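Local coordinates for protein putative phosphosugar isomerase (Silicibacter pomeroyi DSS-3, PDB 3FJ1) that is of unknown function but, as a protein with two SIS domains, probably binds phosphosugars or related carbohydrate derivatives, at residues Ser159-Ala162 / Gly163-Leu167; Trp170-Asp174 / Gly175-Ala179. One frame throughout, in Å; residues are numbered along the deposited sequence.

Contact 1 (Ser159-Ala162 / Gly163-Leu167)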
ATOM      1  N   SER A 159      -7.620 -10.652 -14.802  1.00  8.57           N
ATOM      2  CA  SER A 159      -8.152 -10.404 -13.446  1.00  8.46           C
ATOM      3  C   SER A 159      -8.861  -9.041 -13.406  1.00  8.23           C
ATOM      4  O   SER A 159     -10.001  -8.899 -12.903  1.00  7.86           O
ATOM      5  CB  SER A 159      -7.048 -10.489 -12.387  1.00  8.29           C
ATOM      6  OG  SER A 159      -6.569 -11.837 -12.214  1.00 10.00           O
ATOM      7  N   ALA A 160      -8.164  -8.013 -13.900  1.00  8.42           N
ATOM      8  CA  ALA A 160      -8.713  -6.698 -13.928  1.00  7.65           C
ATOM      9  C   ALA A 160      -9.955  -6.617 -14.815  1.00  7.85           C
ATOM     10  O   ALA A 160     -10.958  -6.031 -14.406  1.00  7.51           O
ATOM     11  CB  ALA A 160      -7.634  -5.644 -14.328  1.00  6.95           C
ATOM     12  N   VAL A 161      -9.913  -7.244 -15.992  1.00  8.07           N
ATOM     13  CA  VAL A 161     -11.052  -7.238 -16.888  1.00  7.95           C
ATOM     14  C   VAL A 161     -12.269  -7.912 -16.247  1.00  7.15           C
ATOM     15  O   VAL A 161     -13.378  -7.351 -16.297  1.00  7.46           O
ATOM     16  CB  VAL A 161     -10.722  -7.864 -18.254  1.00  7.68           C
ATOM     17  CG1 VAL A 161     -11.975  -8.099 -19.041  1.00  7.96           C
ATOM     18  CG2 VAL A 161      -9.755  -6.924 -19.016  1.00  7.69           C
ATOM     19  N   ALA A 162     -12.053  -9.071 -15.624  1.00  7.41           N
ATOM     20  CA  ALA A 162     -13.123  -9.774 -14.899  1.00  7.78           C
ATOM     21  C   ALA A 162     -13.794  -8.872 -13.862  1.00  8.30           C
ATOM     22  O   ALA A 162     -15.038  -8.815 -13.789  1.00  7.58           O
ATOM     23  CB  ALA A 162     -12.624 -11.072 -14.265  1.00  7.72           C
ATOM     24  N   GLY A 163     -12.981  -8.214 -13.029  1.00  7.36           N
ATOM     25  CA  GLY A 163     -13.494  -7.277 -12.021  1.00  8.15           C
ATOM     26  C   GLY A 163     -14.226  -6.095 -12.645  1.00  6.94           C
ATOM     27  O   GLY A 163     -15.284  -5.681 -12.160  1.00  7.83           O
ATOM     28  N   LEU A 164     -13.686  -5.554 -13.728  1.00  7.53           N
ATOM     29  CA  LEU A 164     -14.338  -4.440 -14.430  1.00  7.34           C
ATOM     30  C   LEU A 164     -15.682  -4.838 -15.052  1.00  8.46           C
ATOM     31  O   LEU A 164     -16.619  -4.046 -15.026  1.00  8.09           O
ATOM     32  CB  LEU A 164     -13.407  -3.777 -15.466  1.00  7.44           C
ATOM     33  CG  LEU A 164     -12.244  -2.940 -14.883  1.00  6.97           C
ATOM     34  CD1 LEU A 164     -11.291  -2.589 -16.023  1.00  7.75           C
ATOM     35  CD2 LEU A 164     -12.658  -1.671 -14.045  1.00  7.64           C
HETATM   36  N   MSE A 165     -15.750  -6.038 -15.630  1.00  8.37           N
HETATM   37  CA  MSE A 165     -17.008  -6.604 -16.207  1.00  9.56           C
HETATM   38  C   MSE A 165     -18.066  -6.689 -15.112  1.00  8.47           C
HETATM   39  O   MSE A 165     -19.214  -6.303 -15.309  1.00  9.28           O
HETATM   40  CB  MSE A 165     -16.769  -8.001 -16.787  1.00 10.17           C
HETATM   41  CG  MSE A 165     -16.000  -8.024 -18.105  1.00 10.82           C
HETATM   42 SE   MSE A 165     -15.441  -9.855 -18.550  1.00 11.99          SE
HETATM   43  CE  MSE A 165     -17.163 -10.751 -18.899  1.00 11.08           C
ATOM     44  N   LEU A 166     -17.658  -7.132 -13.929  1.00  8.59           N
ATOM     45  CA  LEU A 166     -18.590  -7.295 -12.815  1.00  8.83           C
ATOM     46  C   LEU A 166     -19.115  -5.943 -12.403  1.00  8.95           C
ATOM     47  O   LEU A 166     -20.320  -5.747 -12.284  1.00  9.52           O
ATOM     48  CB  LEU A 166     -17.895  -7.998 -11.641  1.00  9.07           C
ATOM     49  CG  LEU A 166     -18.697  -8.308 -10.375  1.00  8.99           C
ATOM     50  CD1 LEU A 166     -19.887  -9.246 -10.684  1.00  8.54           C
ATOM     51  CD2 LEU A 166     -17.740  -8.904  -9.289  1.00  9.41           C
ATOM     52  N   LEU A 167     -18.205  -4.984 -12.226  1.00  9.50           N
ATOM     53  CA  LEU A 167     -18.583  -3.639 -11.838  1.00  9.07           C
ATOM     54  C   LEU A 167     -19.468  -2.955 -12.886  1.00  9.66           C
ATOM     55  O   LEU A 167     -20.389  -2.218 -12.540  1.00 10.19           O
ATOM     56  CB  LEU A 167     -17.338  -2.794 -11.574  1.00  9.46           C
ATOM     57  CG  LEU A 167     -16.504  -3.187 -10.358  1.00  9.71           C
ATOM     58  CD1 LEU A 167     -15.214  -2.360 -10.284  1.00 10.45           C
ATOM     59  CD2 LEU A 167     -17.330  -3.061  -9.115  1.00 10.30           C
TER
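Val161 lays its CG1 methyl against the selenium of Met165, a selenomethionine, at 3.9 Å, one turn further along the alpha-helix 153-171 of the first SIS domain. The branch that does the touching is the one anti to the backbone N (chi1 168°), which sets CG1 beside the carbonyl carbon and facing the next turn. Met165 starts out toward the preceding turn, its CG 3.3 Å from Val161 O, before the bend at chi3 carries its end away. Leu23 of helix 8-41 packs on both side chains, so the pair belongs to the buried seam between these two helices. Another flank of the helix carries Ala160 and Leu164, which meet Leu310 of helix 308-326, while Leu164 also reaches Ala64 of helix 53-69. Gly163, with no side chain, continues the same helical backbone. Four successive i to i+4 bonds run through the segment. Gly163 N donates to Ser159 O, and Ser159 OG turns back to the carbonyl of Thr155, which satisfies this buried hydroxyl. Leu164 N bonds Ala160 O at 2.9 Å, and the CG of Leu164 lies 3.4 Å from that same oxygen.

Contact 2 (Trp170-Asp174 / Gly175-Ala179)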
ATOM      1  N   TRP A 170     -22.899  -4.578 -12.694  1.00 12.43           N
ATOM      2  CA  TRP A 170     -23.510  -4.143 -11.434  1.00 12.26           C
ATOM      3  C   TRP A 170     -23.993  -2.693 -11.531  1.00 12.51           C
ATOM      4  O   TRP A 170     -25.129  -2.388 -11.126  1.00 13.75           O
ATOM      5  CB  TRP A 170     -22.508  -4.402 -10.301  1.00 12.86           C
ATOM      6  CG  TRP A 170     -22.923  -4.042  -8.926  1.00 13.07           C
ATOM      7  CD1 TRP A 170     -24.152  -3.718  -8.477  1.00 12.89           C
ATOM      8  CD2 TRP A 170     -22.069  -4.081  -7.790  1.00 13.44           C
ATOM      9  NE1 TRP A 170     -24.110  -3.472  -7.120  1.00 12.81           N
ATOM     10  CE2 TRP A 170     -22.835  -3.703  -6.678  1.00 13.52           C
ATOM     11  CE3 TRP A 170     -20.715  -4.377  -7.614  1.00 13.01           C
ATOM     12  CZ2 TRP A 170     -22.290  -3.617  -5.393  1.00 13.39           C
ATOM     13  CZ3 TRP A 170     -20.182  -4.293  -6.323  1.00 13.13           C
ATOM     14  CH2 TRP A 170     -20.967  -3.903  -5.253  1.00 13.21           C
ATOM     15  N   ALA A 171     -23.176  -1.809 -12.103  1.00 12.29           N
ATOM     16  CA  ALA A 171     -23.532  -0.413 -12.296  1.00 12.85           C
ATOM     17  C   ALA A 171     -24.461  -0.218 -13.508  1.00 14.09           C
ATOM     18  O   ALA A 171     -25.073   0.857 -13.669  1.00 14.82           O
ATOM     19  CB  ALA A 171     -22.234   0.456 -12.471  1.00 13.23           C
ATOM     20  N   GLU A 172     -24.564  -1.247 -14.343  1.00 14.62           N
ATOM     21  CA  GLU A 172     -25.326  -1.186 -15.592  1.00 16.16           C
ATOM     22  C   GLU A 172     -24.806  -0.027 -16.446  1.00 15.52           C
ATOM     23  O   GLU A 172     -25.566   0.824 -16.911  1.00 15.64           O
ATOM     24  CB  GLU A 172     -26.835  -1.095 -15.300  1.00 17.28           C
ATOM     25  CG  GLU A 172     -27.337  -2.346 -14.555  1.00 18.47           C
ATOM     26  CD  GLU A 172     -28.803  -2.280 -14.198  1.00 19.42           C
ATOM     27  OE1 GLU A 172     -29.169  -1.534 -13.247  1.00 21.64           O
ATOM     28  OE2 GLU A 172     -29.566  -3.016 -14.844  1.00 20.81           O
ATOM     29  N   ASP A 173     -23.492  -0.004 -16.630  1.00 14.40           N
ATOM     30  CA  ASP A 173     -22.818   1.089 -17.327  1.00 14.31           C
ATOM     31  C   ASP A 173     -22.475   0.659 -18.753  1.00 14.76           C
ATOM     32  O   ASP A 173     -21.538  -0.099 -18.990  1.00 13.93           O
ATOM     33  CB  ASP A 173     -21.575   1.502 -16.559  1.00 15.29           C
ATOM     34  CG  ASP A 173     -20.951   2.777 -17.080  1.00 15.12           C
ATOM     35  OD1 ASP A 173     -20.684   2.933 -18.294  1.00 14.50           O
ATOM     36  OD2 ASP A 173     -20.735   3.650 -16.248  1.00 16.69           O
ATOM     37  N   ASP A 174     -23.256   1.170 -19.696  1.00 14.66           N
ATOM     38  CA  ASP A 174     -23.072   0.805 -21.100  1.00 15.38           C
ATOM     39  C   ASP A 174     -21.812   1.374 -21.750  1.00 13.78           C
ATOM     40  O   ASP A 174     -21.320   0.794 -22.695  1.00 14.07           O
ATOM     41  CB  ASP A 174     -24.322   1.184 -21.902  1.00 16.94           C
ATOM     42  CG  ASP A 174     -25.525   0.337 -21.541  1.00 18.63           C
ATOM     43  OD1 ASP A 174     -25.367  -0.856 -21.195  1.00 20.36           O
ATOM     44  OD2 ASP A 174     -26.656   0.835 -21.648  1.00 20.74           O
ATOM     45  N   GLY A 175     -21.307   2.509 -21.293  1.00 13.22           N
ATOM     46  CA  GLY A 175     -20.053   3.046 -21.853  1.00 12.99           C
ATOM     47  C   GLY A 175     -18.882   2.146 -21.488  1.00 12.64           C
ATOM     48  O   GLY A 175     -18.028   1.791 -22.336  1.00 12.54           O
ATOM     49  N   LEU A 176     -18.835   1.756 -20.217  1.00 11.71           N
ATOM     50  CA  LEU A 176     -17.797   0.829 -19.780  1.00 11.06           C
ATOM     51  C   LEU A 176     -17.924  -0.559 -20.445  1.00 11.10           C
ATOM     52  O   LEU A 176     -16.906  -1.136 -20.835  1.00  9.84           O
ATOM     53  CB  LEU A 176     -17.794   0.699 -18.255  1.00 10.38           C
ATOM     54  CG  LEU A 176     -16.710  -0.217 -17.672  1.00  9.68           C
ATOM     55  CD1 LEU A 176     -15.289   0.090 -18.239  1.00  8.89           C
ATOM     56  CD2 LEU A 176     -16.762  -0.129 -16.158  1.00  8.55           C
ATOM     57  N   ARG A 177     -19.150  -1.099 -20.547  1.00 11.87           N
ATOM     58  CA  ARG A 177     -19.376  -2.395 -21.210  1.00 13.14           C
ATOM     59  C   ARG A 177     -18.906  -2.337 -22.658  1.00 12.10           C
ATOM     60  O   ARG A 177     -18.325  -3.293 -23.160  1.00 11.72           O
ATOM     61  CB  ARG A 177     -20.848  -2.818 -21.181  1.00 14.41           C
ATOM     62  CG  ARG A 177     -21.416  -3.377 -19.886  1.00 15.67           C
ATOM     63  CD  ARG A 177     -22.978  -3.240 -19.954  1.00 16.65           C
ATOM     64  NE  ARG A 177     -23.665  -4.021 -18.949  1.00 18.46           N
ATOM     65  CZ  ARG A 177     -24.901  -3.795 -18.526  1.00 19.09           C
ATOM     66  NH1 ARG A 177     -25.622  -2.749 -18.951  1.00 19.65           N
ATOM     67  NH2 ARG A 177     -25.416  -4.607 -17.624  1.00 20.18           N
ATOM     68  N   ALA A 178     -19.119  -1.204 -23.319  1.00 11.88           N
ATOM     69  CA  ALA A 178     -18.707  -1.051 -24.734  1.00 11.66           C
ATOM     70  C   ALA A 178     -17.215  -1.048 -24.857  1.00 10.85           C
ATOM     71  O   ALA A 178     -16.672  -1.691 -25.766  1.00 11.07           O
ATOM     72  CB  ALA A 178     -19.288   0.241 -25.340  1.00 11.67           C
ATOM     73  N   ALA A 179     -16.541  -0.296 -23.975  1.00 10.75           N
ATOM     74  CA  ALA A 179     -15.084  -0.269 -23.953  1.00 10.19           C
ATOM     75  C   ALA A 179     -14.502  -1.657 -23.679  1.00  9.55           C
ATOM     76  O   ALA A 179     -13.564  -2.088 -24.343  1.00  9.47           O
ATOM     77  CB  ALA A 179     -14.590   0.699 -22.915  1.00 10.21           C
TER
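A Schellman motif closes helix 153-171 here, and an aspartate N-cap opens helix 174-181 directly after it. Glu172 is the C-prime residue: its positive phi (56°) turns the chain out of the helix, with Glu172 N bonded back to Asp169 O. Asp173 then caps the new helix. Its CG stands anti to the backbone N (chi1 -170°), and OD1 accepts a nearly straight hydrogen bond from Leu176 N (2.9 Å), although the donor comes from above the carboxylate plane. Asp173 serves both helices: its N bonds back to Ala168 O, the other bond of the Schellman motif, while its O accepts from Arg177 N at 3.0 Å in the first turn of the next. Leu176, whose N is capped, packs its side chain on Leu68 of helix 53-69 and on Ala168. This tight corner between consecutive helices sits at the surface of the SIS-domain fold, where Arg177 ties the two helices together. Its chain, extended from CG to NE, runs past Asp173 O and lays one guanidinium face over Asp173 N and the CA of Glu172, with CZ 3.9 Å from that CA. At the edge of the guanidinium, NH1 makes a salt bridge to the syn side of Asp174 OD1 at 2.9 Å, the two planar groups turned 27° apart. NE is held by the carboxylate of Asp169, on the helix that has just ended. Shortened to an alanine here, the side chain would probably leave Asp169 and Asp174 without their shared positive mate and uncover the backbone of the turn. Ala178 N closes the next turn on Asp174 O at 3.0 Å.

Contact 1 closes before contact 2 opens, and helix 153-171 carries the chain from one to the other; their centres lie about 11 Å apart. They touch directly where Leu176 CD2 packs 4.1 Å from Leu164 O, so the short helix begun at Asp173 folds back beside the one it follows. Helices 8-41 and 53-69, together with Thr307, have side-chain contacts with both regions. Burial separates them: the centre of contact 1 is about 11 Å from the centre of the chain and wholly buried, whereas that of contact 2 is about 19 Å out and mostly at the surface, where the salt bridges of Arg177 are added to apolar packing.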